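Local structure of aspartate-semialdehyde dehydrogenase (Thermus thermophilus, 2YV3) at residues N122-T127 with T204-K209; F189-H194 with T228-P233; R275-L280 with F306-Q311. The protein probably catalyses the NADPH-dependent reductive dephosphorylation of L-aspartyl-4-phosphate to L-aspartate-semialdehyde, a step toward lysine, methionine and threonine. All coordinates share one frame; numbering follows the deposited sequence.

Contact 1 (N122-T127 with T204-K209); sequences NPNCTT and TREEMK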
ATOM      1  N   ASN A 122       6.793 -18.786 -16.981  1.00 28.73           N
ATOM      2  CA  ASN A 122       5.998 -18.649 -15.764  1.00 29.09           C
ATOM      3  C   ASN A 122       5.903 -17.128 -15.541  1.00 32.79           C
ATOM      4  O   ASN A 122       6.914 -16.411 -15.579  1.00 27.48           O
ATOM      5  CB  ASN A 122       6.737 -19.330 -14.607  1.00 39.10           C
ATOM      6  CG  ASN A 122       5.892 -19.482 -13.371  1.00 23.98           C
ATOM      7  OD1 ASN A 122       4.805 -20.032 -13.422  1.00 34.93           O
ATOM      8  ND2 ASN A 122       6.403 -19.010 -12.240  1.00 24.88           N
ATOM      9  N   PRO A 123       4.683 -16.619 -15.331  1.00 27.94           N
ATOM     10  CA  PRO A 123       4.392 -15.196 -15.109  1.00 24.00           C
ATOM     11  C   PRO A 123       4.977 -14.601 -13.846  1.00 20.97           C
ATOM     12  O   PRO A 123       5.391 -15.326 -12.956  1.00 16.97           O
ATOM     13  CB  PRO A 123       2.863 -15.157 -15.115  1.00 31.52           C
ATOM     14  CG  PRO A 123       2.490 -16.489 -14.565  1.00 31.17           C
ATOM     15  CD  PRO A 123       3.446 -17.418 -15.296  1.00 29.50           C
ATOM     16  N   ASN A 124       4.996 -13.269 -13.770  1.00 22.59           N
ATOM     17  CA  ASN A 124       5.538 -12.591 -12.602  1.00 11.05           C
ATOM     18  C   ASN A 124       4.667 -12.887 -11.410  1.00 15.30           C
ATOM     19  O   ASN A 124       3.599 -13.451 -11.557  1.00 27.06           O
ATOM     20  CB  ASN A 124       5.594 -11.084 -12.795  1.00 10.49           C
ATOM     21  CG  ASN A 124       6.329 -10.387 -11.659  1.00 27.33           C
ATOM     22  OD1 ASN A 124       5.826  -9.431 -11.059  1.00 34.27           O
ATOM     23  ND2 ASN A 124       7.540 -10.865 -11.363  1.00 27.38           N
ATOM     24  N   CYS A 125       5.120 -12.505 -10.228  1.00 18.74           N
ATOM     25  CA  CYS A 125       4.342 -12.738  -9.025  1.00 21.82           C
ATOM     26  C   CYS A 125       3.094 -11.863  -9.074  1.00 18.57           C
ATOM     27  O   CYS A 125       1.965 -12.344  -9.224  1.00 15.87           O
ATOM     28  CB  CYS A 125       5.178 -12.374  -7.799  1.00 17.70           C
ATOM     29  SG  CYS A 125       5.934 -10.710  -7.938  1.00 38.91           S
ATOM     30  N   THR A 126       3.337 -10.564  -8.953  1.00 21.25           N
ATOM     31  CA  THR A 126       2.301  -9.553  -8.946  1.00 25.59           C
ATOM     32  C   THR A 126       1.247  -9.739 -10.035  1.00 24.99           C
ATOM     33  O   THR A 126       0.089  -9.371  -9.828  1.00 14.93           O
ATOM     34  CB  THR A 126       2.928  -8.151  -9.095  1.00 27.79           C
ATOM     35  OG1 THR A 126       3.899  -7.948  -8.067  1.00 41.07           O
ATOM     36  CG2 THR A 126       1.879  -7.081  -8.960  1.00 45.67           C
ATOM     37  N   THR A 127       1.652 -10.306 -11.179  1.00 17.92           N
ATOM     38  CA  THR A 127       0.753 -10.527 -12.317  1.00 13.95           C
ATOM     39  C   THR A 127      -0.131 -11.760 -12.176  1.00 18.19           C
ATOM     40  O   THR A 127      -1.318 -11.720 -12.485  1.00  4.89           O
ATOM     41  CB  THR A 127       1.535 -10.659 -13.651  1.00 22.88           C
ATOM     42  OG1 THR A 127       2.063  -9.385 -14.045  1.00 17.07           O
ATOM     43  CG2 THR A 127       0.625 -11.160 -14.743  1.00 14.07           C
ATOM     44  N   THR A 204       8.989   1.239 -12.975  1.00 25.68           N
ATOM     45  CA  THR A 204      10.058   0.293 -12.682  1.00 28.21           C
ATOM     46  C   THR A 204       9.766  -0.972 -13.479  1.00 25.99           C
ATOM     47  O   THR A 204       8.632  -1.178 -13.923  1.00 30.64           O
ATOM     48  CB  THR A 204      10.118  -0.052 -11.167  1.00 29.67           C
ATOM     49  OG1 THR A 204       9.011  -0.894 -10.808  1.00 16.29           O
ATOM     50  CG2 THR A 204      10.084   1.232 -10.333  1.00 18.65           C
ATOM     51  N   ARG A 205      10.778  -1.808 -13.672  1.00 28.15           N
ATOM     52  CA  ARG A 205      10.589  -3.042 -14.428  1.00 28.15           C
ATOM     53  C   ARG A 205       9.444  -3.829 -13.818  1.00 23.15           C
ATOM     54  O   ARG A 205       8.681  -4.453 -14.531  1.00 32.78           O
ATOM     55  CB  ARG A 205      11.876  -3.885 -14.433  1.00 40.43           C
ATOM     56  CG  ARG A 205      11.691  -5.338 -14.884  1.00 43.52           C
ATOM     57  CD  ARG A 205      12.589  -5.726 -16.069  1.00 51.28           C
ATOM     58  NE  ARG A 205      12.498  -7.163 -16.359  1.00 53.43           N
ATOM     59  CZ  ARG A 205      13.056  -7.770 -17.406  1.00 48.01           C
ATOM     60  NH1 ARG A 205      13.762  -7.076 -18.289  1.00 51.21           N
ATOM     61  NH2 ARG A 205      12.896  -9.075 -17.578  1.00 42.61           N
ATOM     62  N   GLU A 206       9.320  -3.792 -12.499  1.00 27.29           N
ATOM     63  CA  GLU A 206       8.239  -4.508 -11.827  1.00 30.91           C
ATOM     64  C   GLU A 206       6.894  -3.955 -12.298  1.00 27.49           C
ATOM     65  O   GLU A 206       6.066  -4.683 -12.826  1.00 33.97           O
ATOM     66  CB  GLU A 206       8.359  -4.346 -10.313  1.00 35.15           C
ATOM     67  CG  GLU A 206       7.489  -5.286  -9.525  1.00 20.96           C
ATOM     68  CD  GLU A 206       8.044  -6.698  -9.441  1.00 41.65           C
ATOM     69  OE1 GLU A 206       9.036  -7.042 -10.145  1.00 40.26           O
ATOM     70  OE2 GLU A 206       7.468  -7.481  -8.657  1.00 42.38           O
ATOM     71  N   GLU A 207       6.686  -2.660 -12.101  1.00 29.89           N
ATOM     72  CA  GLU A 207       5.458  -2.005 -12.526  1.00 27.20           C
ATOM     73  C   GLU A 207       5.134  -2.368 -13.970  1.00 28.49           C
ATOM     74  O   GLU A 207       4.028  -2.828 -14.265  1.00 18.58           O
ATOM     75  CB  GLU A 207       5.601  -0.480 -12.404  1.00 22.45           C
ATOM     76  CG  GLU A 207       5.721  -0.014 -10.976  1.00 27.18           C
ATOM     77  CD  GLU A 207       6.073   1.451 -10.835  1.00 25.48           C
ATOM     78  OE1 GLU A 207       7.177   1.849 -11.252  1.00 41.51           O
ATOM     79  OE2 GLU A 207       5.244   2.210 -10.301  1.00 34.45           O
ATOM     80  N   MET A 208       6.117  -2.169 -14.852  1.00 26.68           N
ATOM     81  CA  MET A 208       5.970  -2.430 -16.283  1.00 23.77           C
ATOM     82  C   MET A 208       5.526  -3.828 -16.685  1.00 29.94           C
ATOM     83  O   MET A 208       4.953  -4.028 -17.763  1.00 32.07           O
ATOM     84  CB  MET A 208       7.262  -2.067 -17.007  1.00 25.28           C
ATOM     85  CG  MET A 208       7.354  -0.580 -17.277  1.00 19.61           C
ATOM     86  SD  MET A 208       5.697   0.022 -17.699  1.00 27.87           S
ATOM     87  CE  MET A 208       5.463  -0.644 -19.332  1.00 20.49           C
ATOM     88  N   LYS A 209       5.773  -4.785 -15.799  1.00 27.19           N
ATOM     89  CA  LYS A 209       5.405  -6.169 -16.019  1.00 16.48           C
ATOM     90  C   LYS A 209       3.899  -6.334 -15.877  1.00 21.22           C
ATOM     91  O   LYS A 209       3.282  -7.054 -16.666  1.00 22.27           O
ATOM     92  CB  LYS A 209       6.160  -7.046 -15.022  1.00 17.31           C
ATOM     93  CG  LYS A 209       7.653  -7.019 -15.294  1.00 15.19           C
ATOM     94  CD  LYS A 209       8.506  -7.353 -14.073  1.00 41.70           C
ATOM     95  CE  LYS A 209       8.437  -8.825 -13.682  1.00 47.42           C
ATOM     96  NZ  LYS A 209       9.395  -9.144 -12.582  1.00 39.39           N
TER
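Glu-206 and Lys-209 reach from helix 205-219 to the start of helix 125-141. With CG anti to the backbone N and the chain bent at chi2 (78°), the end of Glu-206 comes nearer the facing segment, and its OE2 lies 3.6 Å from Cys-125 SG and also 3.6 Å from Thr-126 OG1. Asn-124, the N-cap residue of helix 125-141, crosses the end of Lys-209 at about a right angle, its CB 3.7 Å from Lys-209 CE. Thr-127 OG1 comes to 3.7 Å from Lys-209 O, but its hydrogen bond goes to Glu-213, one turn further along the facing helix. Cys-125 is the predicted acyl-thioester nucleophile, which would put this helix start in the active site; His-238, the predicted proton acceptor, touches it as well. One shell out, Lys-209 NZ forms a salt bridge with Glu-206 OE1 at 3.2 Å, entering 42° out of the carboxylate plane. Arg-96, predicted to bind phosphate, brings a like charge close to that amine, so the carboxylate probably offsets some of the repulsion. Further back, a capping box starts helix 205-219: Glu-207 N donates to Thr-204 OG1 at 3.2 Å, and Thr-204 N to Glu-207 OE1. The Glu-207 carboxylate also forms a salt bridge with Arg-292 of the second subunit.

Contact 2 (F189-H194 with T228-P233); sequences FNVIPH and TAVRVP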
ATOM      1  N   PHE A 189       9.388  -1.110   9.290  1.00 19.45           N
ATOM      2  CA  PHE A 189       8.489   0.015   9.546  1.00 13.65           C
ATOM      3  C   PHE A 189       8.583   1.094   8.486  1.00 12.08           C
ATOM      4  O   PHE A 189       8.760   2.271   8.777  1.00  8.76           O
ATOM      5  CB  PHE A 189       8.783   0.585  10.929  1.00 15.01           C
ATOM      6  CG  PHE A 189       8.324  -0.302  12.032  1.00 12.91           C
ATOM      7  CD1 PHE A 189       6.967  -0.463  12.280  1.00 11.50           C
ATOM      8  CD2 PHE A 189       9.233  -1.024  12.785  1.00 14.00           C
ATOM      9  CE1 PHE A 189       6.524  -1.335  13.265  1.00  7.56           C
ATOM     10  CE2 PHE A 189       8.798  -1.901  13.774  1.00 20.48           C
ATOM     11  CZ  PHE A 189       7.440  -2.056  14.013  1.00 20.45           C
ATOM     12  N   ASN A 190       8.435   0.698   7.238  1.00 12.95           N
ATOM     13  CA  ASN A 190       8.559   1.672   6.179  1.00 21.31           C
ATOM     14  C   ASN A 190       8.109   1.098   4.847  1.00 30.60           C
ATOM     15  O   ASN A 190       7.884  -0.106   4.726  1.00 38.43           O
ATOM     16  CB  ASN A 190      10.021   2.092   6.102  1.00 20.74           C
ATOM     17  CG  ASN A 190      10.284   3.080   5.002  1.00 28.89           C
ATOM     18  OD1 ASN A 190       9.583   4.077   4.875  1.00 22.40           O
ATOM     19  ND2 ASN A 190      11.312   2.815   4.201  1.00 34.10           N
ATOM     20  N   VAL A 191       7.959   1.940   3.838  1.00 19.68           N
ATOM     21  CA  VAL A 191       7.585   1.400   2.549  1.00 20.29           C
ATOM     22  C   VAL A 191       8.497   2.033   1.515  1.00 20.28           C
ATOM     23  O   VAL A 191       8.872   3.198   1.649  1.00 23.44           O
ATOM     24  CB  VAL A 191       6.064   1.628   2.240  1.00 22.32           C
ATOM     25  CG1 VAL A 191       5.234   0.909   3.282  1.00  1.00           C
ATOM     26  CG2 VAL A 191       5.715   3.124   2.192  1.00 20.27           C
ATOM     27  N   ILE A 192       8.866   1.254   0.502  1.00 15.76           N
ATOM     28  CA  ILE A 192       9.786   1.705  -0.548  1.00  9.57           C
ATOM     29  C   ILE A 192       9.034   1.743  -1.861  1.00 12.38           C
ATOM     30  O   ILE A 192       8.760   0.700  -2.431  1.00 20.76           O
ATOM     31  CB  ILE A 192      10.976   0.701  -0.708  1.00  7.21           C
ATOM     32  CG1 ILE A 192      11.565   0.364   0.655  1.00  2.71           C
ATOM     33  CG2 ILE A 192      12.091   1.309  -1.530  1.00 10.28           C
ATOM     34  CD1 ILE A 192      12.151  -0.979   0.714  1.00 10.67           C
ATOM     35  N   PRO A 193       8.684   2.939  -2.363  1.00 19.06           N
ATOM     36  CA  PRO A 193       7.958   3.000  -3.637  1.00 17.48           C
ATOM     37  C   PRO A 193       8.945   2.671  -4.763  1.00 21.82           C
ATOM     38  O   PRO A 193       9.045   3.362  -5.768  1.00 11.80           O
ATOM     39  CB  PRO A 193       7.468   4.438  -3.668  1.00  9.31           C
ATOM     40  CG  PRO A 193       8.591   5.157  -3.010  1.00 14.71           C
ATOM     41  CD  PRO A 193       8.925   4.293  -1.838  1.00  9.73           C
ATOM     42  N   HIS A 194       9.672   1.585  -4.571  1.00 21.13           N
ATOM     43  CA  HIS A 194      10.670   1.179  -5.527  1.00 29.12           C
ATOM     44  C   HIS A 194      10.881  -0.333  -5.492  1.00 30.82           C
ATOM     45  O   HIS A 194      11.475  -0.864  -4.566  1.00 37.28           O
ATOM     46  CB  HIS A 194      11.967   1.925  -5.191  1.00 32.54           C
ATOM     47  CG  HIS A 194      13.095   1.665  -6.142  1.00 30.21           C
ATOM     48  ND1 HIS A 194      14.306   2.316  -6.044  1.00 32.31           N
ATOM     49  CD2 HIS A 194      13.214   0.803  -7.180  1.00 21.41           C
ATOM     50  CE1 HIS A 194      15.123   1.863  -6.978  1.00 34.51           C
ATOM     51  NE2 HIS A 194      14.485   0.945  -7.681  1.00 26.97           N
ATOM     52  N   THR A 228       1.702   0.998  -9.422  1.00 16.20           N
ATOM     53  CA  THR A 228       2.771   1.501  -8.562  1.00 18.28           C
ATOM     54  C   THR A 228       3.194   0.360  -7.660  1.00 18.11           C
ATOM     55  O   THR A 228       2.463   0.010  -6.743  1.00 17.48           O
ATOM     56  CB  THR A 228       2.316   2.649  -7.620  1.00 26.62           C
ATOM     57  OG1 THR A 228       1.786   3.732  -8.384  1.00 18.03           O
ATOM     58  CG2 THR A 228       3.523   3.158  -6.777  1.00 31.51           C
ATOM     59  N   ALA A 229       4.368  -0.206  -7.903  1.00  8.14           N
ATOM     60  CA  ALA A 229       4.850  -1.303  -7.086  1.00 17.24           C
ATOM     61  C   ALA A 229       5.460  -0.774  -5.798  1.00 17.07           C
ATOM     62  O   ALA A 229       6.417   0.000  -5.832  1.00 26.42           O
ATOM     63  CB  ALA A 229       5.893  -2.130  -7.865  1.00 13.51           C
ATOM     64  N   VAL A 230       4.909  -1.168  -4.656  1.00 17.24           N
ATOM     65  CA  VAL A 230       5.480  -0.708  -3.400  1.00 17.86           C
ATOM     66  C   VAL A 230       5.811  -1.878  -2.498  1.00 20.33           C
ATOM     67  O   VAL A 230       5.024  -2.812  -2.368  1.00 25.95           O
ATOM     68  CB  VAL A 230       4.565   0.275  -2.683  1.00  7.84           C
ATOM     69  CG1 VAL A 230       5.292   0.843  -1.446  1.00 18.28           C
ATOM     70  CG2 VAL A 230       4.166   1.391  -3.645  1.00 12.15           C
ATOM     71  N   ARG A 231       7.006  -1.825  -1.917  1.00 14.57           N
ATOM     72  CA  ARG A 231       7.532  -2.861  -1.036  1.00 22.25           C
ATOM     73  C   ARG A 231       7.048  -2.515   0.371  1.00 22.00           C
ATOM     74  O   ARG A 231       7.001  -1.341   0.714  1.00 32.27           O
ATOM     75  CB  ARG A 231       9.074  -2.832  -1.112  1.00 23.78           C
ATOM     76  CG  ARG A 231       9.833  -3.851  -0.259  1.00 20.84           C
ATOM     77  CD  ARG A 231       9.717  -5.287  -0.785  1.00 23.43           C
ATOM     78  NE  ARG A 231      10.644  -5.632  -1.860  1.00  9.80           N
ATOM     79  CZ  ARG A 231      10.324  -6.463  -2.855  1.00 21.62           C
ATOM     80  NH1 ARG A 231       9.111  -6.998  -2.895  1.00 12.15           N
ATOM     81  NH2 ARG A 231      11.203  -6.785  -3.801  1.00  8.50           N
ATOM     82  N   VAL A 232       6.680  -3.505   1.183  1.00 17.35           N
ATOM     83  CA  VAL A 232       6.214  -3.213   2.542  1.00 18.09           C
ATOM     84  C   VAL A 232       6.641  -4.285   3.526  1.00 15.91           C
ATOM     85  O   VAL A 232       7.031  -5.378   3.137  1.00 18.13           O
ATOM     86  CB  VAL A 232       4.684  -3.076   2.619  1.00 23.26           C
ATOM     87  CG1 VAL A 232       4.202  -2.064   1.582  1.00 26.11           C
ATOM     88  CG2 VAL A 232       4.020  -4.449   2.424  1.00 15.46           C
ATOM     89  N   PRO A 233       6.560  -3.985   4.825  1.00 14.46           N
ATOM     90  CA  PRO A 233       6.964  -4.958   5.846  1.00 18.53           C
ATOM     91  C   PRO A 233       6.044  -6.158   6.005  1.00 19.56           C
ATOM     92  O   PRO A 233       5.222  -6.221   6.915  1.00 21.18           O
ATOM     93  CB  PRO A 233       7.051  -4.111   7.118  1.00  8.32           C
ATOM     94  CG  PRO A 233       7.296  -2.749   6.603  1.00 12.85           C
ATOM     95  CD  PRO A 233       6.346  -2.672   5.437  1.00 10.85           C
TER
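Ile-192 and Arg-231 lie side by side and point the same way, the aliphatic start of the arginine running along the isoleucine. Arg-231 CG, anti to its backbone N (chi1 -180°), meets Ile-192 CD1 at 3.8 Å, while Arg-231 CB is 4.0 Å from the same methyl. Beyond CG the arginine chain bends at chi2 and again at chi3, and its guanidinium end leads away from segment 189-194. On the other face Val-191 and Val-232 also run side by side in a common direction, CG1 to CG1 at 3.6 Å. Val-230 joins them, its CG1 lying 3.8 Å from Val-191 CB.

The backbones meet in a single antiparallel bridge between two loop segments, with Ile-192 and Arg-231 as its hydrogen-bonded pair. Arg-231 N donates to Ile-192 O at 3.1 Å with a nearly straight N-H...O angle of 178°, and Ile-192 N returns a bond to Arg-231 O at 3.2 Å and 157°. Arg-231 O takes a further CA-H...O contact from Val-191 CA at 3.3 Å. Segment 228-233 is bonded to a second neighbour too, since Val-230 and Val-232 make backbone hydrogen bonds with Gln-152; both Gln-152 and Arg-231 are predicted substrate-binding residues. The bridge therefore ties down the backbone from which the Arg-231 side chain departs.

At one end of the contact the Pro-233 ring packs by CG and CD against Asn-190 O. At the other, Pro-193 is the centre of an inverse gamma turn, and CB of its ring approaches Val-230 CG2. Two polar groups of segment 189-194 bond to the second subunit: Asn-190 OD1 accepts from Leu-280 N of that subunit, and His-194 ND1 is hydrogen-bonded to its Tyr-276 OH.

Contact 3 (R275-L280 with F306-Q311); sequences RYPMPL and FVVGDQ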
ATOM      1  N   ARG A 275     -14.610  -8.592   7.231  1.00 21.12           N
ATOM      2  CA  ARG A 275     -14.104  -9.737   6.481  1.00 15.47           C
ATOM      3  C   ARG A 275     -13.650  -9.421   5.054  1.00 17.63           C
ATOM      4  O   ARG A 275     -14.475  -9.343   4.141  1.00 15.08           O
ATOM      5  CB  ARG A 275     -15.171 -10.826   6.463  1.00  1.15           C
ATOM      6  CG  ARG A 275     -14.762 -12.079   5.753  1.00 17.82           C
ATOM      7  CD  ARG A 275     -15.945 -12.999   5.618  1.00 33.27           C
ATOM      8  NE  ARG A 275     -16.384 -13.476   6.928  1.00 51.67           N
ATOM      9  CZ  ARG A 275     -17.563 -14.040   7.163  1.00 58.95           C
ATOM     10  NH1 ARG A 275     -18.447 -14.203   6.170  1.00 58.29           N
ATOM     11  NH2 ARG A 275     -17.847 -14.451   8.389  1.00 60.07           N
ATOM     12  N   TYR A 276     -12.329  -9.290   4.884  1.00 11.57           N
ATOM     13  CA  TYR A 276     -11.690  -8.960   3.609  1.00  7.97           C
ATOM     14  C   TYR A 276     -10.298  -9.650   3.437  1.00 20.31           C
ATOM     15  O   TYR A 276      -9.759 -10.254   4.372  1.00 11.06           O
ATOM     16  CB  TYR A 276     -11.566  -7.434   3.534  1.00  9.45           C
ATOM     17  CG  TYR A 276     -11.395  -6.813   4.908  1.00 13.06           C
ATOM     18  CD1 TYR A 276     -10.196  -6.945   5.597  1.00 19.83           C
ATOM     19  CD2 TYR A 276     -12.477  -6.232   5.585  1.00 19.57           C
ATOM     20  CE1 TYR A 276     -10.071  -6.541   6.923  1.00 21.59           C
ATOM     21  CE2 TYR A 276     -12.359  -5.821   6.928  1.00  8.69           C
ATOM     22  CZ  TYR A 276     -11.152  -5.996   7.584  1.00 13.59           C
ATOM     23  OH  TYR A 276     -11.019  -5.743   8.921  1.00 23.70           O
ATOM     24  N   PRO A 277      -9.700  -9.570   2.228  1.00 22.24           N
ATOM     25  CA  PRO A 277      -8.394 -10.188   1.984  1.00 18.60           C
ATOM     26  C   PRO A 277      -7.249  -9.603   2.818  1.00 25.21           C
ATOM     27  O   PRO A 277      -7.180  -8.391   3.047  1.00 30.40           O
ATOM     28  CB  PRO A 277      -8.185  -9.955   0.491  1.00 18.48           C
ATOM     29  CG  PRO A 277      -9.535  -9.956  -0.046  1.00 16.28           C
ATOM     30  CD  PRO A 277     -10.253  -9.073   0.957  1.00 21.58           C
ATOM     31  N   MET A 278      -6.342 -10.468   3.256  1.00 19.96           N
ATOM     32  CA  MET A 278      -5.217 -10.038   4.063  1.00 16.67           C
ATOM     33  C   MET A 278      -4.038 -11.012   4.023  1.00 20.26           C
ATOM     34  O   MET A 278      -4.213 -12.231   4.073  1.00 21.72           O
ATOM     35  CB  MET A 278      -5.644  -9.870   5.515  1.00  6.20           C
ATOM     36  CG  MET A 278      -6.480  -8.678   5.813  1.00  2.80           C
ATOM     37  SD  MET A 278      -6.604  -8.391   7.622  1.00 22.12           S
ATOM     38  CE  MET A 278      -6.738 -10.105   8.272  1.00 13.84           C
ATOM     39  N   PRO A 279      -2.811 -10.486   3.938  1.00 20.94           N
ATOM     40  CA  PRO A 279      -1.674 -11.408   3.915  1.00 34.49           C
ATOM     41  C   PRO A 279      -1.735 -12.324   5.159  1.00 34.07           C
ATOM     42  O   PRO A 279      -1.117 -13.386   5.222  1.00 29.40           O
ATOM     43  CB  PRO A 279      -0.457 -10.464   3.906  1.00 33.64           C
ATOM     44  CG  PRO A 279      -0.968  -9.190   4.488  1.00 25.73           C
ATOM     45  CD  PRO A 279      -2.367  -9.085   3.923  1.00 18.97           C
ATOM     46  N   LEU A 280      -2.513 -11.896   6.141  1.00 36.43           N
ATOM     47  CA  LEU A 280      -2.678 -12.649   7.376  1.00 38.87           C
ATOM     48  C   LEU A 280      -3.199 -14.052   7.113  1.00 36.63           C
ATOM     49  O   LEU A 280      -2.774 -15.015   7.743  1.00 37.61           O
ATOM     50  CB  LEU A 280      -3.662 -11.916   8.293  1.00 37.23           C
ATOM     51  CG  LEU A 280      -4.150 -12.724   9.491  1.00 34.89           C
ATOM     52  CD1 LEU A 280      -2.931 -13.269  10.257  1.00 40.72           C
ATOM     53  CD2 LEU A 280      -5.021 -11.848  10.386  1.00 42.96           C
ATOM     54  N   PHE A 306      -9.727  -5.436  -3.808  1.00 25.05           N
ATOM     55  CA  PHE A 306      -8.442  -5.647  -3.141  1.00 15.78           C
ATOM     56  C   PHE A 306      -8.128  -7.124  -3.336  1.00  7.17           C
ATOM     57  O   PHE A 306      -9.020  -7.950  -3.359  1.00 10.81           O
ATOM     58  CB  PHE A 306      -8.560  -5.330  -1.642  1.00 26.62           C
ATOM     59  CG  PHE A 306      -7.236  -5.175  -0.940  1.00 18.20           C
ATOM     60  CD1 PHE A 306      -6.411  -4.091  -1.215  1.00 11.83           C
ATOM     61  CD2 PHE A 306      -6.808  -6.121  -0.020  1.00 27.96           C
ATOM     62  CE1 PHE A 306      -5.176  -3.947  -0.589  1.00 14.34           C
ATOM     63  CE2 PHE A 306      -5.564  -5.991   0.621  1.00 32.09           C
ATOM     64  CZ  PHE A 306      -4.748  -4.893   0.326  1.00 22.48           C
ATOM     65  N   VAL A 307      -6.862  -7.467  -3.463  1.00 11.51           N
ATOM     66  CA  VAL A 307      -6.522  -8.857  -3.695  1.00 15.01           C
ATOM     67  C   VAL A 307      -5.275  -9.300  -2.968  1.00 12.98           C
ATOM     68  O   VAL A 307      -4.328  -8.540  -2.806  1.00 24.54           O
ATOM     69  CB  VAL A 307      -6.317  -9.120  -5.206  1.00 28.28           C
ATOM     70  CG1 VAL A 307      -6.278 -10.607  -5.476  1.00 33.97           C
ATOM     71  CG2 VAL A 307      -7.442  -8.448  -6.018  1.00 34.10           C
ATOM     72  N   VAL A 308      -5.264 -10.538  -2.522  1.00  7.11           N
ATOM     73  CA  VAL A 308      -4.087 -11.029  -1.854  1.00 12.38           C
ATOM     74  C   VAL A 308      -3.821 -12.451  -2.330  1.00 16.90           C
ATOM     75  O   VAL A 308      -4.741 -13.226  -2.557  1.00 24.74           O
ATOM     76  CB  VAL A 308      -4.271 -10.967  -0.314  1.00 16.72           C
ATOM     77  CG1 VAL A 308      -2.925 -10.928   0.390  1.00 10.64           C
ATOM     78  CG2 VAL A 308      -5.047  -9.724   0.046  1.00 22.89           C
ATOM     79  N   GLY A 309      -2.554 -12.780  -2.513  1.00 20.89           N
ATOM     80  CA  GLY A 309      -2.191 -14.116  -2.946  1.00 25.85           C
ATOM     81  C   GLY A 309      -0.823 -14.391  -2.390  1.00 17.40           C
ATOM     82  O   GLY A 309      -0.036 -13.467  -2.254  1.00 12.39           O
ATOM     83  N   ASP A 310      -0.541 -15.643  -2.052  1.00 18.11           N
ATOM     84  CA  ASP A 310       0.766 -15.971  -1.503  1.00 17.61           C
ATOM     85  C   ASP A 310       1.769 -15.771  -2.619  1.00 18.10           C
ATOM     86  O   ASP A 310       1.595 -16.293  -3.719  1.00 12.93           O
ATOM     87  CB  ASP A 310       0.820 -17.414  -1.007  1.00 13.30           C
ATOM     88  CG  ASP A 310       2.169 -17.763  -0.402  1.00 26.93           C
ATOM     89  OD1 ASP A 310       2.336 -17.670   0.839  1.00 34.36           O
ATOM     90  OD2 ASP A 310       3.079 -18.112  -1.178  1.00 30.56           O
ATOM     91  N   GLN A 311       2.820 -15.013  -2.324  1.00 20.79           N
ATOM     92  CA  GLN A 311       3.853 -14.690  -3.303  1.00 26.83           C
ATOM     93  C   GLN A 311       4.791 -15.848  -3.693  1.00 28.99           C
ATOM     94  O   GLN A 311       5.254 -15.911  -4.826  1.00 36.19           O
ATOM     95  CB  GLN A 311       4.646 -13.491  -2.787  1.00 33.40           C
ATOM     96  CG  GLN A 311       5.616 -12.888  -3.771  1.00 27.21           C
ATOM     97  CD  GLN A 311       6.937 -13.615  -3.809  1.00 41.47           C
ATOM     98  OE1 GLN A 311       7.391 -14.162  -2.794  1.00 47.12           O
ATOM     99  NE2 GLN A 311       7.583 -13.614  -4.979  1.00 44.82           N
TER
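Strand 302-310 of the five-stranded sheet in the dimerisation domain turns Phe-306 and Val-308 toward segment 275-280, a loop holding Pro-277 that enters helix 279-282 at Pro-279. The strand's intervening Val-307 points the other way and packs on Ile-129 of helix 125-141, which places segment 275-280 over the opposite sheet face. Pro-277 and Val-308 have the nearest CA atoms, 5.8 Å apart, and the proline ring also reaches Phe-306, with Pro-277 CB 4.1 Å from Phe-306 CD2. With CG anti to the backbone N (chi1 -165°), the Phe-306 ring presents its edge to the proline carbonyl, Pro-277 O lying near the ring plane and 3.8 Å from Phe-306 CE2. Val-308 divides its methyls: CG1 meets Pro-279, 4.0 Å from CD and 3.6 Å from N, while CG2 lies 3.5 Å from Met-278 N. Met-278 packs on Val-191 of the second subunit. At the far end of segment 306-311, Gln-311, a predicted NADP(+)-binding residue, hydrogen-bonds Ser-155 and touches Cys-125. Between the two segments the contact is apolar, apart from the carbonyl at the ring edge, where aromatic C-H groups could give weak electrostatic attraction; its cohesion should thus rest mainly on apolar packing of Pro-277 and Pro-279 against Phe-306 and Val-308.

Overall arrangement
All three contacts are buried, yet they differ in chemistry. Contact 1, closest to the centre of the chain, brings charged and hydroxyl groups to the helix start bearing Cys-125. Contact 2 is held by paired backbone bonds with apolar flanks, and contact 3 by apolar packing on a sheet face. Helix 205-219 links the first two, Glu-206 and Glu-207 packing against Thr-228 and Ala-229, while Gln-311 of contact 3 touches Cys-125 of contact 1. Contacts 2 and 3 do not touch within one chain, their nearest atoms being about 7 Å apart; across the dimer, however, segment 189-194 meets segment 275-280 of the second subunit.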